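Local atomic coordinates of glycosyltransferase Gtf1 (Streptococcus pneumoniae, PDB entry 4PQG), a protein that belongs to the GT-B clan of glycosyltransferases and carries an added extended beta-sheet domain of the GtfA type. Residues L93-G98 and L144-Y149; D118-C123 and E137-G142. All blocks are in the same frame, centred on the assembly; numbering follows the deposited sequence.

Overall arrangement
Both contacts involve the antiparallel sheet, far from the centre of the chain, and their centres are 8 Å apart. Interaction 2 is mainly a backbone ladder with side chains packed on both faces: it pairs strands 119-125 and 133-140 and buries 551 Å² between its segments. Interaction 1 lays the loop 93-98, itself outside the sheet, over the next strand, 143-150, through side chains and a water, burying 159 Å². Each is partly buried, with F96 and D148 inside in the first and K119, V121, T122 and V139 in the second. Y138 joins them: its backbone pairs with I145 and R146, while CD1 of its ring lies 3.4 Å from F96 CD1.

Interaction 1. Residues L93-G98 and L144-Y149; sequences LAYFGG and LIRKDY
The ring of F96 and CB of Y95 pack against the guanidinium of R146 and the carboxylate of D148. The F96 ring and the R146 guanidinium are 31° apart in plane, with F96 CE1 over one guanidinium face, 3.9 Å from R146 NH2. Toward D148 the same ring points tip to tip: F96 CZ stands 3.8 Å from D148 OD2, with the ring and carboxylate planes 18° apart. Y95 contributes its CB, which sits at the guanidinium edge 3.9 Å from R146 NH2 and also lies over the centre of the F96 ring.

R146 and D148 form a bidentate salt bridge within strand 143-150, and the loop packs against this pair. R146 grips D148 side-on, NE to OD1 and NH2 to OD2; the R146 NH2 bond to D148 OD2 is 2.8 Å long, nearly straight at 169°, and uses the syn lone pair. A bend at chi3 of R146 turns NE out of the line of the otherwise extended chain. S157 and R154 bind D148 as well, which probably stabilises its negative charge and fixes its rotation. A single water bridges R146 NH1, at 2.7 Å, and Y95 O, whose distance of 2.5 Å from it is unusually short and therefore doubtful in detail.

Beyond the pair, F96 meets the Y138 ring nearly parallel, and Y95 meets F150. I145 and R146 both face Y138, a classic beta bulge in strand 143-150. The loop after helix 89-93 packs on this strand of the antiparallel sheet in the GtfA extended beta-sheet domain.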
loop_
_atom_site.group_PDB
_atom_site.type_symbol
_atom_site.label_atom_id
_atom_site.label_comp_id
_atom_site.label_asym_id
_atom_site.label_seq_id
_atom_site.Cartn_x
_atom_site.Cartn_y
_atom_site.Cartn_z
ATOM N N LEU A 93 6.300 -9.509 -31.368
ATOM C CA LEU A 93 5.748 -9.702 -32.708
ATOM C C LEU A 93 5.898 -11.147 -33.212
ATOM O O LEU A 93 5.179 -11.567 -34.129
ATOM C CB LEU A 93 6.351 -8.700 -33.700
ATOM C CG LEU A 93 6.133 -7.203 -33.421
ATOM C CD1 LEU A 93 6.890 -6.320 -34.419
ATOM C CD2 LEU A 93 4.649 -6.819 -33.356
ATOM N N ALA A 94 6.810 -11.906 -32.597
ATOM C CA ALA A 94 6.998 -13.327 -32.907
ATOM C C ALA A 94 5.781 -14.175 -32.502
ATOM O O ALA A 94 5.546 -15.243 -33.061
ATOM C CB ALA A 94 8.260 -13.861 -32.232
ATOM N N TYR A 95 5.021 -13.704 -31.518
ATOM C CA TYR A 95 3.792 -14.395 -31.107
ATOM C C TYR A 95 2.666 -14.205 -32.135
ATOM O O TYR A 95 1.737 -15.009 -32.217
ATOM C CB TYR A 95 3.337 -13.916 -29.729
ATOM C CG TYR A 95 4.194 -14.393 -28.568
ATOM C CD1 TYR A 95 3.863 -15.553 -27.853
ATOM C CD2 TYR A 95 5.332 -13.682 -28.177
ATOM C CE1 TYR A 95 4.652 -15.993 -26.790
ATOM C CE2 TYR A 95 6.130 -14.114 -27.124
ATOM C CZ TYR A 95 5.783 -15.266 -26.426
ATOM O OH TYR A 95 6.558 -15.684 -25.355
ATOM N N PHE A 96 2.755 -13.136 -32.918
ATOM C CA PHE A 96 1.733 -12.833 -33.910
ATOM C C PHE A 96 2.309 -13.065 -35.309
ATOM O O PHE A 96 3.521 -13.171 -35.478
ATOM C CB PHE A 96 1.196 -11.407 -33.696
ATOM C CG PHE A 96 0.847 -11.108 -32.249
ATOM C CD1 PHE A 96 -0.322 -11.620 -31.665
ATOM C CD2 PHE A 96 1.700 -10.340 -31.449
ATOM C CE1 PHE A 96 -0.638 -11.351 -30.335
ATOM C CE2 PHE A 96 1.385 -10.079 -30.115
ATOM C CZ PHE A 96 0.218 -10.586 -29.556
ATOM N N GLY A 97 1.447 -13.194 -36.308
ATOM C CA GLY A 97 1.923 -13.407 -37.681
ATOM C C GLY A 97 2.813 -12.282 -38.177
ATOM O O GLY A 97 2.732 -11.162 -37.681
ATOM N N GLY A 98 3.660 -12.580 -39.159
ATOM C CA GLY A 98 4.627 -11.604 -39.674
ATOM C C GLY A 98 4.049 -10.591 -40.643
ATOM O O GLY A 98 2.830 -10.468 -40.781
ATOM N N LEU A 144 -10.742 -6.610 -30.557
ATOM C CA LEU A 144 -9.712 -7.134 -29.679
ATOM C C LEU A 144 -9.966 -8.614 -29.404
ATOM O O LEU A 144 -11.025 -8.991 -28.937
ATOM C CB LEU A 144 -9.701 -6.345 -28.382
ATOM C CG LEU A 144 -8.752 -6.752 -27.259
ATOM C CD1 LEU A 144 -7.308 -6.604 -27.679
ATOM C CD2 LEU A 144 -9.040 -5.851 -26.063
ATOM N N ILE A 145 -8.962 -9.430 -29.681
ATOM C CA ILE A 145 -9.063 -10.881 -29.660
ATOM C C ILE A 145 -8.191 -11.505 -28.556
ATOM O O ILE A 145 -8.534 -12.525 -27.996
ATOM C CB ILE A 145 -8.700 -11.421 -31.078
ATOM C CG1 ILE A 145 -9.816 -11.081 -32.079
ATOM C CG2 ILE A 145 -8.403 -12.917 -31.104
ATOM C CD1 ILE A 145 -11.216 -11.382 -31.569
ATOM N N ARG A 146 -7.049 -10.904 -28.263
ATOM C CA ARG A 146 -6.121 -11.472 -27.284
ATOM C C ARG A 146 -5.222 -10.388 -26.731
ATOM O O ARG A 146 -4.808 -9.468 -27.462
ATOM C CB ARG A 146 -5.264 -12.592 -27.902
ATOM C CG ARG A 146 -4.540 -13.470 -26.873
ATOM C CD ARG A 146 -3.810 -14.637 -27.551
ATOM N NE ARG A 146 -2.372 -14.432 -27.722
ATOM C CZ ARG A 146 -1.600 -15.081 -28.600
ATOM N NH1 ARG A 146 -2.106 -15.980 -29.446
ATOM N NH2 ARG A 146 -0.303 -14.825 -28.639
ATOM N N LYS A 147 -4.948 -10.493 -25.432
ATOM C CA LYS A 147 -3.920 -9.709 -24.766
ATOM C C LYS A 147 -2.909 -10.634 -24.123
ATOM O O LYS A 147 -3.282 -11.553 -23.373
ATOM C CB LYS A 147 -4.509 -8.825 -23.664
ATOM C CG LYS A 147 -5.355 -7.666 -24.132
ATOM C CD LYS A 147 -5.598 -6.683 -22.992
ATOM C CE LYS A 147 -6.778 -5.765 -23.297
ATOM N NZ LYS A 147 -7.150 -4.868 -22.152
ATOM N N ASP A 148 -1.630 -10.383 -24.392
ATOM C CA ASP A 148 -0.552 -11.142 -23.780
ATOM C C ASP A 148 0.188 -10.238 -22.804
ATOM O O ASP A 148 0.295 -9.031 -23.040
ATOM C CB ASP A 148 0.437 -11.626 -24.834
ATOM C CG ASP A 148 -0.105 -12.754 -25.703
ATOM O OD1 ASP A 148 -1.166 -13.343 -25.399
ATOM O OD2 ASP A 148 0.569 -13.062 -26.696
ATOM N N TYR A 149 0.694 -10.841 -21.724
ATOM C CA TYR A 149 1.404 -10.152 -20.650
ATOM C C TYR A 149 2.788 -10.782 -20.454
ATOM O O TYR A 149 2.888 -12.002 -20.377
ATOM C CB TYR A 149 0.580 -10.244 -19.367
ATOM C CG TYR A 149 -0.747 -9.528 -19.500
ATOM C CD1 TYR A 149 -0.858 -8.170 -19.191
ATOM C CD2 TYR A 149 -1.881 -10.189 -19.994
ATOM C CE1 TYR A 149 -2.067 -7.494 -19.365
ATOM C CE2 TYR A 149 -3.092 -9.521 -20.155
ATOM C CZ TYR A 149 -3.169 -8.174 -19.838
ATOM O OH TYR A 149 -4.361 -7.512 -19.969
HETATM O O HOH W 1 0.036 -16.401 -31.009
#

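Interaction 2. Residues D118-C123 and E137-G142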
loop_
_atom_site.group_PDB
_atom_site.type_symbol
_atom_site.label_atom_id
_atom_site.label_comp_id
_atom_site.label_asym_id
_atom_site.label_seq_id
_atom_site.Cartn_x
_atom_site.Cartn_y
_atom_site.Cartn_z
ATOM N N ASP A 118 -6.474 -6.045 -41.928
ATOM C CA ASP A 118 -7.408 -6.456 -40.892
ATOM C C ASP A 118 -6.786 -6.598 -39.503
ATOM O O ASP A 118 -7.507 -6.567 -38.513
ATOM C CB ASP A 118 -8.107 -7.755 -41.297
ATOM C CG ASP A 118 -9.020 -7.578 -42.499
ATOM O OD1 ASP A 118 -9.607 -6.480 -42.656
ATOM O OD2 ASP A 118 -9.160 -8.548 -43.275
ATOM N N LYS A 119 -5.467 -6.740 -39.425
ATOM C CA LYS A 119 -4.826 -6.987 -38.142
ATOM C C LYS A 119 -3.781 -5.943 -37.726
ATOM O O LYS A 119 -3.009 -5.464 -38.553
ATOM C CB LYS A 119 -4.261 -8.420 -38.083
ATOM C CG LYS A 119 -2.801 -8.608 -38.494
ATOM C CD LYS A 119 -2.478 -10.085 -38.713
ATOM C CE LYS A 119 -0.985 -10.349 -38.878
ATOM N NZ LYS A 119 -0.228 -10.399 -37.590
ATOM N N PHE A 120 -3.789 -5.581 -36.444
ATOM C CA PHE A 120 -2.690 -4.825 -35.839
ATOM C C PHE A 120 -2.407 -5.250 -34.392
ATOM O O PHE A 120 -3.264 -5.841 -33.731
ATOM C CB PHE A 120 -2.896 -3.302 -35.949
ATOM C CG PHE A 120 -4.110 -2.768 -35.230
ATOM C CD1 PHE A 120 -4.071 -2.490 -33.858
ATOM C CD2 PHE A 120 -5.278 -2.474 -35.935
ATOM C CE1 PHE A 120 -5.187 -1.972 -33.203
ATOM C CE2 PHE A 120 -6.396 -1.950 -35.285
ATOM C CZ PHE A 120 -6.350 -1.701 -33.914
ATOM N N VAL A 121 -1.196 -4.955 -33.925
ATOM C CA VAL A 121 -0.772 -5.252 -32.566
ATOM C C VAL A 121 -0.448 -3.930 -31.886
ATOM O O VAL A 121 0.283 -3.101 -32.446
ATOM C CB VAL A 121 0.487 -6.152 -32.550
ATOM C CG1 VAL A 121 0.943 -6.428 -31.128
ATOM C CG2 VAL A 121 0.226 -7.461 -33.279
ATOM N N THR A 122 -1.007 -3.715 -30.697
ATOM C CA THR A 122 -0.628 -2.563 -29.885
ATOM C C THR A 122 0.257 -3.036 -28.737
ATOM O O THR A 122 -0.151 -3.885 -27.928
ATOM C CB THR A 122 -1.863 -1.800 -29.372
ATOM O OG1 THR A 122 -2.742 -1.530 -30.472
ATOM C CG2 THR A 122 -1.458 -0.486 -28.697
ATOM N N CYS A 123 1.481 -2.515 -28.697
ATOM C CA CYS A 123 2.409 -2.797 -27.618
ATOM C C CYS A 123 2.401 -1.681 -26.590
ATOM O O CYS A 123 2.411 -0.485 -26.936
ATOM C CB CYS A 123 3.835 -2.987 -28.139
ATOM S SG CYS A 123 4.061 -4.382 -29.271
ATOM N N GLU A 137 -1.677 -6.151 -27.293
ATOM C CA GLU A 137 -3.064 -6.388 -27.667
ATOM C C GLU A 137 -3.176 -6.731 -29.152
ATOM O O GLU A 137 -2.628 -6.014 -29.997
ATOM C CB GLU A 137 -3.912 -5.149 -27.329
ATOM C CG GLU A 137 -3.748 -4.738 -25.864
ATOM C CD GLU A 137 -4.736 -3.697 -25.391
ATOM O OE1 GLU A 137 -5.413 -3.097 -26.243
ATOM O OE2 GLU A 137 -4.806 -3.467 -24.154
ATOM N N TYR A 138 -3.876 -7.821 -29.465
ATOM C CA TYR A 138 -4.075 -8.247 -30.858
ATOM C C TYR A 138 -5.485 -7.980 -31.317
ATOM O O TYR A 138 -6.444 -8.480 -30.729
ATOM C CB TYR A 138 -3.784 -9.731 -31.051
ATOM C CG TYR A 138 -3.893 -10.211 -32.498
ATOM C CD1 TYR A 138 -2.826 -10.037 -33.400
ATOM C CD2 TYR A 138 -5.049 -10.864 -32.961
ATOM C CE1 TYR A 138 -2.916 -10.496 -34.716
ATOM C CE2 TYR A 138 -5.155 -11.320 -34.273
ATOM C CZ TYR A 138 -4.091 -11.136 -35.143
ATOM O OH TYR A 138 -4.189 -11.593 -36.438
ATOM N N VAL A 139 -5.593 -7.229 -32.403
ATOM C CA VAL A 139 -6.886 -6.748 -32.877
ATOM C C VAL A 139 -7.108 -7.229 -34.307
ATOM O O VAL A 139 -6.210 -7.128 -35.152
ATOM C CB VAL A 139 -6.975 -5.202 -32.784
ATOM C CG1 VAL A 139 -8.341 -4.710 -33.219
ATOM C CG2 VAL A 139 -6.681 -4.715 -31.368
ATOM N N PHE A 140 -8.285 -7.796 -34.561
ATOM C CA PHE A 140 -8.639 -8.249 -35.896
ATOM C C PHE A 140 -9.926 -7.568 -36.347
ATOM O O PHE A 140 -10.910 -7.524 -35.592
ATOM C CB PHE A 140 -8.782 -9.764 -35.957
ATOM C CG PHE A 140 -8.781 -10.306 -37.352
ATOM C CD1 PHE A 140 -7.588 -10.424 -38.069
ATOM C CD2 PHE A 140 -9.974 -10.685 -37.968
ATOM C CE1 PHE A 140 -7.588 -10.914 -39.375
ATOM C CE2 PHE A 140 -9.981 -11.179 -39.269
ATOM C CZ PHE A 140 -8.788 -11.294 -39.972
ATOM N N LYS A 141 -9.894 -7.013 -37.562
ATOM C CA LYS A 141 -11.012 -6.227 -38.110
ATOM C C LYS A 141 -11.710 -5.407 -37.023
ATOM O O LYS A 141 -12.921 -5.507 -36.829
ATOM C CB LYS A 141 -12.003 -7.128 -38.862
ATOM C CG LYS A 141 -11.409 -7.818 -40.094
ATOM C CD LYS A 141 -12.447 -8.481 -41.006
ATOM C CE LYS A 141 -13.308 -7.460 -41.751
ATOM N NZ LYS A 141 -14.257 -8.068 -42.732
ATOM N N GLY A 142 -10.919 -4.624 -36.285
ATOM C CA GLY A 142 -11.450 -3.728 -35.256
ATOM C C GLY A 142 -11.681 -4.334 -33.884
ATOM O O GLY A 142 -11.803 -3.602 -32.895
HETATM O O HOH W 2 -8.086 -4.444 -36.546
#
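F120 and V139 form a hydrogen-bonded antiparallel pair: F120 N donates to V139 O at 3.2 Å, and V139 N donates to F120 O at 3.0 Å, nearly along the C=O axis. T122 and E137 repeat this pair of hydrogen bonds, T122 N to E137 O and E137 N to T122 O (2.8 Å). At the other end D118 O takes two donors, K141 N at 2.6 Å and a water that accepts from G142 N.

V139 CB lies over one face of the F120 ring, 3.9 Å from its centroid, a CH-pi contact; chi1 of 63° sets F120 CG between N and the carbonyl carbon, and the ring lies alongside V139. D118 CB similarly covers a face of F140. K119 CD lies 3.2 Å from Y138 OH, while K119 NZ approaches the edge of that ring; the ammonium is bonded to G97 O and makes a cation-pi contact with F114.

The two strands form a hairpin, the N-to-C directions of residues 119-123 and 137-140 being 159° apart. Strand 109-114 flanks strand 119-125 through V121 with V112 and C123 with L110, while strand 143-150 flanks strand 133-140 through backbone bonds between Y138 and both I145 and R146.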